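Local structure of Non-reducing end beta-L-arabinofuranosidase (Bacteroides thetaiotaomicron, 5MQO) at residues P374-H379 with P432-A437. The protein probably hydrolyses glycosidic bonds of complex plant pectin as a family GH127 glycoside hydrolase of a gut bacterium. Sequence-based numbering, arbitrary orientation.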
loop_
_atom_site.group_PDB
_atom_site.type_symbol
_atom_site.label_atom_id
_atom_site.label_comp_id
_atom_site.label_asym_id
_atom_site.label_seq_id
_atom_site.Cartn_x
_atom_site.Cartn_y
_atom_site.Cartn_z
ATOM N N PRO A 374 -19.437 2.374 4.899
ATOM C CA PRO A 374 -19.610 2.559 6.341
ATOM C C PRO A 374 -18.284 2.715 7.090
ATOM O O PRO A 374 -17.248 2.323 6.609
ATOM C CB PRO A 374 -20.270 1.243 6.765
ATOM C CG PRO A 374 -19.730 0.237 5.803
ATOM C CD PRO A 374 -19.820 0.996 4.509
ATOM N N ASN A 375 -18.361 3.228 8.294
ATOM C CA ASN A 375 -17.218 3.739 8.984
ATOM C C ASN A 375 -16.846 2.839 10.148
ATOM O O ASN A 375 -15.715 2.347 10.200
ATOM C CB ASN A 375 -17.541 5.149 9.479
ATOM C CG ASN A 375 -17.561 6.179 8.359
ATOM O OD1 ASN A 375 -18.620 6.567 7.849
ATOM N ND2 ASN A 375 -16.376 6.653 7.994
ATOM N N SER A 376 -17.781 2.661 11.087
ATOM C CA SER A 376 -17.597 1.786 12.243
ATOM C C SER A 376 -17.362 0.345 11.829
ATOM O O SER A 376 -16.582 -0.346 12.480
ATOM C CB SER A 376 -18.797 1.811 13.203
ATOM O OG SER A 376 -19.118 3.112 13.680
ATOM N N THR A 377 -18.018 -0.115 10.769
ATOM C CA THR A 377 -17.872 -1.481 10.343
ATOM C C THR A 377 -17.030 -1.660 9.081
ATOM O O THR A 377 -17.071 -2.734 8.480
ATOM C CB THR A 377 -19.247 -2.149 10.161
ATOM O OG1 THR A 377 -20.004 -1.411 9.208
ATOM C CG2 THR A 377 -20.011 -2.180 11.498
ATOM N N ALA A 378 -16.251 -0.660 8.684
ATOM C CA ALA A 378 -15.266 -0.854 7.595
ATOM C C ALA A 378 -14.287 -1.926 8.012
ATOM O O ALA A 378 -13.739 -1.864 9.113
ATOM C CB ALA A 378 -14.512 0.422 7.301
ATOM N N HIS A 379 -14.115 -2.933 7.166
ATOM C CA HIS A 379 -13.216 -4.057 7.464
ATOM C C HIS A 379 -11.789 -3.595 7.197
ATOM O O HIS A 379 -11.023 -3.459 8.135
ATOM C CB HIS A 379 -13.589 -5.297 6.646
ATOM C CG HIS A 379 -12.833 -6.524 7.027
ATOM N ND1 HIS A 379 -13.252 -7.372 8.025
ATOM C CD2 HIS A 379 -11.696 -7.059 6.532
ATOM C CE1 HIS A 379 -12.394 -8.375 8.137
ATOM N NE2 HIS A 379 -11.440 -8.208 7.240
ATOM N N PRO A 432 -10.603 0.363 10.834
ATOM C CA PRO A 432 -11.853 1.097 10.786
ATOM C C PRO A 432 -11.652 2.602 10.623
ATOM O O PRO A 432 -10.576 3.111 10.914
ATOM C CB PRO A 432 -12.493 0.777 12.155
ATOM C CG PRO A 432 -11.352 0.573 13.066
ATOM C CD PRO A 432 -10.212 0.052 12.223
ATOM N N LEU A 433 -12.702 3.292 10.179
ATOM C CA LEU A 433 -12.710 4.754 10.137
ATOM C C LEU A 433 -13.507 5.406 11.250
ATOM O O LEU A 433 -13.772 6.599 11.184
ATOM C CB LEU A 433 -13.250 5.205 8.792
ATOM C CG LEU A 433 -12.219 5.211 7.653
ATOM C CD1 LEU A 433 -12.011 3.793 7.077
ATOM C CD2 LEU A 433 -12.654 6.249 6.596
ATOM N N ARG A 434 -13.911 4.624 12.247
ATOM C CA ARG A 434 -14.662 5.104 13.407
ATOM C C ARG A 434 -14.664 4.063 14.541
ATOM O O ARG A 434 -14.912 2.860 14.304
ATOM C CB ARG A 434 -16.138 5.460 13.045
ATOM C CG ARG A 434 -16.939 6.123 14.168
ATOM C CD ARG A 434 -18.143 6.943 13.720
ATOM N NE ARG A 434 -17.892 7.850 12.585
ATOM C CZ ARG A 434 -18.796 8.217 11.647
ATOM N NH1 ARG A 434 -20.072 7.778 11.638
ATOM N NH2 ARG A 434 -18.420 9.037 10.670
ATOM N N ILE A 435 -14.386 4.528 15.759
ATOM C CA ILE A 435 -14.684 3.766 16.968
ATOM C C ILE A 435 -15.650 4.594 17.785
ATOM O O ILE A 435 -15.343 5.719 18.138
ATOM C CB ILE A 435 -13.423 3.503 17.837
ATOM C CG1 ILE A 435 -12.340 2.757 17.041
ATOM C CG2 ILE A 435 -13.788 2.738 19.109
ATOM C CD1 ILE A 435 -12.642 1.300 16.768
ATOM N N SER A 436 -16.791 4.016 18.113
ATOM C CA SER A 436 -17.731 4.627 19.036
ATOM C C SER A 436 -17.908 3.719 20.228
ATOM O O SER A 436 -18.239 2.562 20.063
ATOM C CB SER A 436 -19.075 4.808 18.340
ATOM O OG SER A 436 -20.122 5.018 19.276
ATOM N N ALA A 437 -17.743 4.234 21.431
ATOM C CA ALA A 437 -18.008 3.426 22.641
ATOM C C ALA A 437 -19.495 3.029 22.824
ATOM O O ALA A 437 -19.782 2.048 23.487
ATOM C CB ALA A 437 -17.484 4.128 23.880
#
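The backbone O of Asn-375 accepts two backbone N-H groups, one from each segment: Leu-433 N donates a hydrogen bond to it at 3.2 Å, and Ala-378 N adds a weak one at 3.4 Å, closing the type I beta turn from Asn-375 to Ala-378. The donor of Leu-433 stands 33° off the carbonyl plane. One residue further along each segment, a nearly straight CA-H...O contact runs from Ser-376 CA to Arg-434 O at 3.6 Å. Arg-434 packs its side chain against the turn. Its CG lies anti to the backbone N (chi1 -173°) and meets Ser-376 OG at 3.7 Å, then the chain bends at chi3. The guanidinium has Asn-375 CB over the centre of one face, 4.0 Å above the plane, with the amide of Asn-375 stacked at 14° to it. Beyond the turn, Arg-434 NE bonds to Thr-691 OG1, which anchors the polar end on strand 690-697. An alanine in place of Arg-434 would probably leave one side of the Asn-375 amide without its flat partner and Thr-691 without its NE mate. Ala-378 CB touches Leu-433 CD1 at 4.2 Å, while Leu-433 also rests on Val-692 and Trp-693. The contact is thus a beta turn packed against the start of short strand 434-435: both segments belong to the GH127 catalytic domain, the turn in the loop ahead of helix 382-399, and the strand pairs antiparallel with strand 690-697 in a sheet built mainly from C-terminal strands.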